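Local coordinates for protein protelomerase (PDB 4F43) that generates hairpin telomeres and protects these ends in the linear chromosome system of Agrobacterium tumefaciens, as a telomere resolvase acting on DNA, at residues E122-V127 / Y307-D312; S165-G170 / S177-G182. The protein carries 1 engineered substitution. One frame throughout, in Å; residues are numbered along the deposited sequence.

Interaction 1: E122-V127 / Y307-D312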
# COMPACT_ATOMS: atom_id res chain seq x y z
N GLU A 122 22.61 6.92 -5.38
CA GLU A 122 23.71 7.87 -5.19
C GLU A 122 23.30 9.22 -4.61
O GLU A 122 23.95 9.73 -3.70
CB GLU A 122 24.49 8.05 -6.50
CG GLU A 122 25.47 6.92 -6.77
CD GLU A 122 25.54 6.55 -8.24
OE1 GLU A 122 24.68 7.02 -9.02
OE2 GLU A 122 26.45 5.78 -8.62
N ASN A 123 22.23 9.80 -5.14
CA ASN A 123 21.79 11.13 -4.71
C ASN A 123 20.66 11.07 -3.69
O ASN A 123 19.73 11.88 -3.74
CB ASN A 123 21.36 11.96 -5.92
CG ASN A 123 22.40 11.98 -7.02
OD1 ASN A 123 23.60 12.08 -6.76
ND2 ASN A 123 21.95 11.88 -8.27
N TYR A 124 20.74 10.13 -2.76
CA TYR A 124 19.66 9.93 -1.79
C TYR A 124 19.59 11.04 -0.74
O TYR A 124 18.50 11.37 -0.25
CB TYR A 124 19.76 8.55 -1.13
CG TYR A 124 20.78 8.46 -0.01
CD1 TYR A 124 20.39 8.59 1.32
CD2 TYR A 124 22.12 8.22 -0.28
CE1 TYR A 124 21.31 8.50 2.34
CE2 TYR A 124 23.05 8.13 0.74
CZ TYR A 124 22.64 8.27 2.05
OH TYR A 124 23.56 8.18 3.06
N ARG A 125 20.74 11.61 -0.40
CA ARG A 125 20.80 12.71 0.56
C ARG A 125 20.00 13.90 0.05
O ARG A 125 19.31 14.58 0.81
CB ARG A 125 22.25 13.12 0.82
CG ARG A 125 23.09 12.05 1.50
CD ARG A 125 24.52 12.53 1.70
NE ARG A 125 25.31 11.59 2.49
CZ ARG A 125 25.40 11.61 3.81
NH1 ARG A 125 24.75 12.54 4.51
NH2 ARG A 125 26.14 10.71 4.45
N GLN A 126 20.11 14.15 -1.25
CA GLN A 126 19.38 15.24 -1.89
C GLN A 126 17.88 15.00 -1.82
O GLN A 126 17.11 15.93 -1.59
CB GLN A 126 19.82 15.39 -3.35
CG GLN A 126 21.32 15.52 -3.53
CD GLN A 126 21.70 15.92 -4.94
OE1 GLN A 126 21.02 16.72 -5.58
NE2 GLN A 126 22.80 15.37 -5.44
N VAL A 127 17.47 13.75 -2.00
CA VAL A 127 16.06 13.38 -1.92
C VAL A 127 15.53 13.58 -0.50
O VAL A 127 14.45 14.15 -0.31
CB VAL A 127 15.84 11.91 -2.34
CG1 VAL A 127 14.39 11.50 -2.11
CG2 VAL A 127 16.24 11.71 -3.80
N TYR A 307 17.66 -1.25 -2.89
CA TYR A 307 18.62 -0.16 -3.02
C TYR A 307 19.92 -0.47 -2.30
O TYR A 307 19.95 -1.30 -1.39
CB TYR A 307 18.04 1.14 -2.46
CG TYR A 307 16.86 1.68 -3.22
CD1 TYR A 307 16.76 1.54 -4.60
CD2 TYR A 307 15.83 2.35 -2.56
CE1 TYR A 307 15.67 2.04 -5.30
CE2 TYR A 307 14.74 2.85 -3.24
CZ TYR A 307 14.67 2.69 -4.61
OH TYR A 307 13.58 3.19 -5.30
N THR A 308 21.00 0.19 -2.71
CA THR A 308 22.26 0.11 -1.99
C THR A 308 22.86 1.50 -1.81
O THR A 308 22.96 2.28 -2.76
CB THR A 308 23.27 -0.85 -2.66
OG1 THR A 308 24.51 -0.84 -1.93
CG2 THR A 308 23.53 -0.45 -4.11
N LEU A 309 23.24 1.82 -0.58
CA LEU A 309 23.77 3.14 -0.26
C LEU A 309 25.19 3.33 -0.77
O LEU A 309 26.01 2.41 -0.69
CB LEU A 309 23.69 3.40 1.25
CG LEU A 309 22.27 3.56 1.81
CD1 LEU A 309 22.31 4.08 3.23
CD2 LEU A 309 21.43 4.47 0.92
N PRO A 310 25.48 4.53 -1.31
CA PRO A 310 26.76 4.89 -1.93
C PRO A 310 27.96 4.59 -1.04
O PRO A 310 28.98 4.12 -1.54
CB PRO A 310 26.63 6.40 -2.14
CG PRO A 310 25.18 6.64 -2.24
CD PRO A 310 24.53 5.65 -1.32
N GLU A 311 27.84 4.88 0.25
CA GLU A 311 28.94 4.64 1.19
C GLU A 311 29.23 3.15 1.36
O GLU A 311 30.39 2.75 1.46
CB GLU A 311 28.65 5.30 2.54
CG GLU A 311 27.19 5.28 2.95
CD GLU A 311 26.55 6.65 2.87
OE1 GLU A 311 26.70 7.32 1.82
OE2 GLU A 311 25.90 7.07 3.85
N ASP A 312 28.17 2.35 1.40
CA ASP A 312 28.32 0.90 1.49
C ASP A 312 28.99 0.38 0.22
O ASP A 312 29.91 -0.45 0.29
CB ASP A 312 26.96 0.23 1.68
CG ASP A 312 26.25 0.69 2.93
OD1 ASP A 312 26.93 1.18 3.85
OD2 ASP A 312 25.01 0.56 3.00
O HOH W 1 26.83 9.24 6.42

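Interaction 2: S165-G170 / S177-G182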
# COMPACT_ATOMS: atom_id res chain seq x y z
N SER A 165 2.60 10.66 17.27
CA SER A 165 2.62 11.21 18.62
C SER A 165 4.04 11.13 19.21
O SER A 165 4.82 10.27 18.82
CB SER A 165 1.62 10.47 19.51
OG SER A 165 1.78 9.07 19.41
N PRO A 166 4.36 12.04 20.14
CA PRO A 166 5.72 12.12 20.71
C PRO A 166 6.15 10.84 21.44
O PRO A 166 5.38 10.28 22.22
CB PRO A 166 5.61 13.28 21.71
CG PRO A 166 4.16 13.42 21.99
CD PRO A 166 3.48 13.07 20.71
N ALA A 167 7.37 10.40 21.16
CA ALA A 167 7.93 9.21 21.79
C ALA A 167 8.93 9.61 22.87
O ALA A 167 9.88 10.34 22.61
CB ALA A 167 8.60 8.33 20.76
N PRO A 168 8.72 9.12 24.10
CA PRO A 168 9.57 9.45 25.25
C PRO A 168 10.92 8.76 25.22
O PRO A 168 11.01 7.56 24.93
CB PRO A 168 8.76 8.93 26.45
CG PRO A 168 7.37 8.69 25.92
CD PRO A 168 7.55 8.31 24.50
N TYR A 169 11.98 9.51 25.53
CA TYR A 169 13.30 8.94 25.74
C TYR A 169 13.61 9.01 27.23
O TYR A 169 14.24 9.96 27.69
CB TYR A 169 14.36 9.72 24.95
CG TYR A 169 15.72 9.04 24.89
CD1 TYR A 169 16.62 9.15 25.95
CD2 TYR A 169 16.11 8.32 23.78
CE1 TYR A 169 17.85 8.54 25.90
CE2 TYR A 169 17.34 7.70 23.72
CZ TYR A 169 18.21 7.82 24.78
OH TYR A 169 19.45 7.21 24.72
N GLY A 170 13.14 8.02 27.98
CA GLY A 170 13.29 8.03 29.42
C GLY A 170 12.34 9.04 30.06
O GLY A 170 11.40 8.66 30.75
N SER A 177 12.80 9.68 16.81
CA SER A 177 11.77 8.64 16.78
C SER A 177 10.41 9.18 17.24
O SER A 177 10.34 10.05 18.11
CB SER A 177 12.16 7.44 17.64
OG SER A 177 11.94 7.70 19.02
N ILE A 178 9.35 8.66 16.64
CA ILE A 178 7.98 9.04 17.01
C ILE A 178 7.11 7.79 17.15
O ILE A 178 7.58 6.67 16.98
CB ILE A 178 7.35 9.96 15.95
CG1 ILE A 178 7.20 9.24 14.61
CG2 ILE A 178 8.16 11.24 15.79
CD1 ILE A 178 6.63 10.10 13.51
N LEU A 179 5.84 8.00 17.48
CA LEU A 179 4.88 6.89 17.57
C LEU A 179 3.94 6.91 16.37
O LEU A 179 3.77 7.95 15.73
CB LEU A 179 4.09 6.97 18.88
CG LEU A 179 4.91 7.01 20.17
CD1 LEU A 179 3.98 7.05 21.38
CD2 LEU A 179 5.85 5.82 20.25
N PHE A 180 3.34 5.77 16.07
CA PHE A 180 2.52 5.65 14.86
C PHE A 180 1.28 4.77 15.05
O PHE A 180 1.30 3.78 15.78
CB PHE A 180 3.37 5.12 13.70
CG PHE A 180 2.57 4.68 12.51
CD1 PHE A 180 1.93 5.61 11.71
CD2 PHE A 180 2.46 3.34 12.20
CE1 PHE A 180 1.19 5.20 10.61
CE2 PHE A 180 1.72 2.92 11.10
CZ PHE A 180 1.09 3.85 10.31
N ASN A 181 0.20 5.15 14.37
CA ASN A 181 -1.06 4.41 14.38
C ASN A 181 -1.98 4.96 13.30
O ASN A 181 -2.15 6.17 13.18
CB ASN A 181 -1.73 4.53 15.75
CG ASN A 181 -2.70 3.40 16.03
OD1 ASN A 181 -2.44 2.25 15.69
ND2 ASN A 181 -3.82 3.73 16.65
N GLY A 182 -2.58 4.08 12.49
CA GLY A 182 -2.35 2.65 12.58
C GLY A 182 -1.95 2.05 11.25
O GLY A 182 -2.13 2.66 10.19

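Interaction 1: E122-V127 / Y307-D312
Y124 meets three residues: L309 over one ring face, P310 obliquely, and E311 at the hydroxyl. Its hydroxyl OH donates a hydrogen bond of 2.7 Å to E311 OE2. The hydroxyl meets OE2 from above the carboxylate plane, and the ring and carboxylate planes are turned 59° apart. E311 OE1 sits at the ring edge, in plane. The methyl CD2 of L309 stands over the centre of one ring face, 3.9 Å from the centroid of Y124, as a CH-pi contact. R125 CG covers the opposite face nearer the rim. P310 uses two ring atoms: CD lies 3.5 Å from Y124 CE2, and CG lies 3.5 Å from E122 CA. E311 CG lies between the backbone N and the carbonyl carbon (chi1 35°), and a bend at chi2 follows on the way to the carboxylate that meets Y124 OH. R125 NH2 makes a long salt bridge of 3.7 Å to the same E311 OE2, and a water weakly bridges the two. The contact joins the starts of helices 124-134 and 310-316. Just before them, strands 119-120 and 307-308 pair in parallel. Helix 263-276 packs alongside, with L267 on Y124 and H274 on L309 and E311.

Interaction 2: S165-G170 / S177-G182
S165 and L179 meet through flat peptide groups, and no aromatic ring takes part across the contact. The carbonyl O of S165 accepts a hydrogen bond of 2.8 Å from L179 N. The return bond, from S165 N to L179 O, is weak at 3.3 Å. The ring of F180 belongs to the second segment, and its side chain starts out away from S165-G170. G182 N lies 4.2 Å above one face of the F180 ring, toward the rim, and R153 makes a cation-pi interaction with this ring. L179 has the largest share of the contact, followed by A167 and S165. The CG of L179 stands beside the backbone N, anti to the carbonyl carbon (chi1 -56°), which sets it against S165 O at 3.5 Å. S165 OG comes to 3.2 Å from L179 CB. The two methyls then divide: CD1 of L179 touches P166 O at 3.6 Å, while CD2 reaches A167 CB at 3.8 Å. These are the two inner strands of a small antiparallel sheet in the telomere resolvase catalytic domain, 165-169 being only weakly bonded. The order across it is 172-174, 165-169, 177-180, 198-201. The chain thus passes from 165-169 to the outer strand 172-174, then returns to the other side of 165-169. The inner strands are splayed, with 127° between their directions. P166 and P168 have no N-H to donate, in keeping with the sparse pairing. A167 turns CB toward the second strand, 3.6 Å from S177 O. Its backbone bonds instead to S174, on the outer strand. S177 OG is hydrogen-bonded to S174 OG. I178 is buried against V209 and L210 of helix 206-217, and its backbone pairs with I200.

Overall arrangement
The two contacts hold different elements and do not touch. Their centres are about 27 Å apart, their nearest atoms about 16 Å. Interaction 2 is nested in the loop closed by interaction 1. The first joins two helix starts far apart in sequence; the second joins strands close in sequence, with strand 172-174 between them. Both are partly buried, at about 24 and 22 Å from the chain centre. Interaction 1 relies on side chains: an aromatic ring, a proline and a carboxylate beside an exposed arginine. Interaction 2 relies on one good and one weak main-chain bond, with L179 packed against A167 CB and polar atoms of S165 and P166. Each lies within about 10 Å of bound DNA.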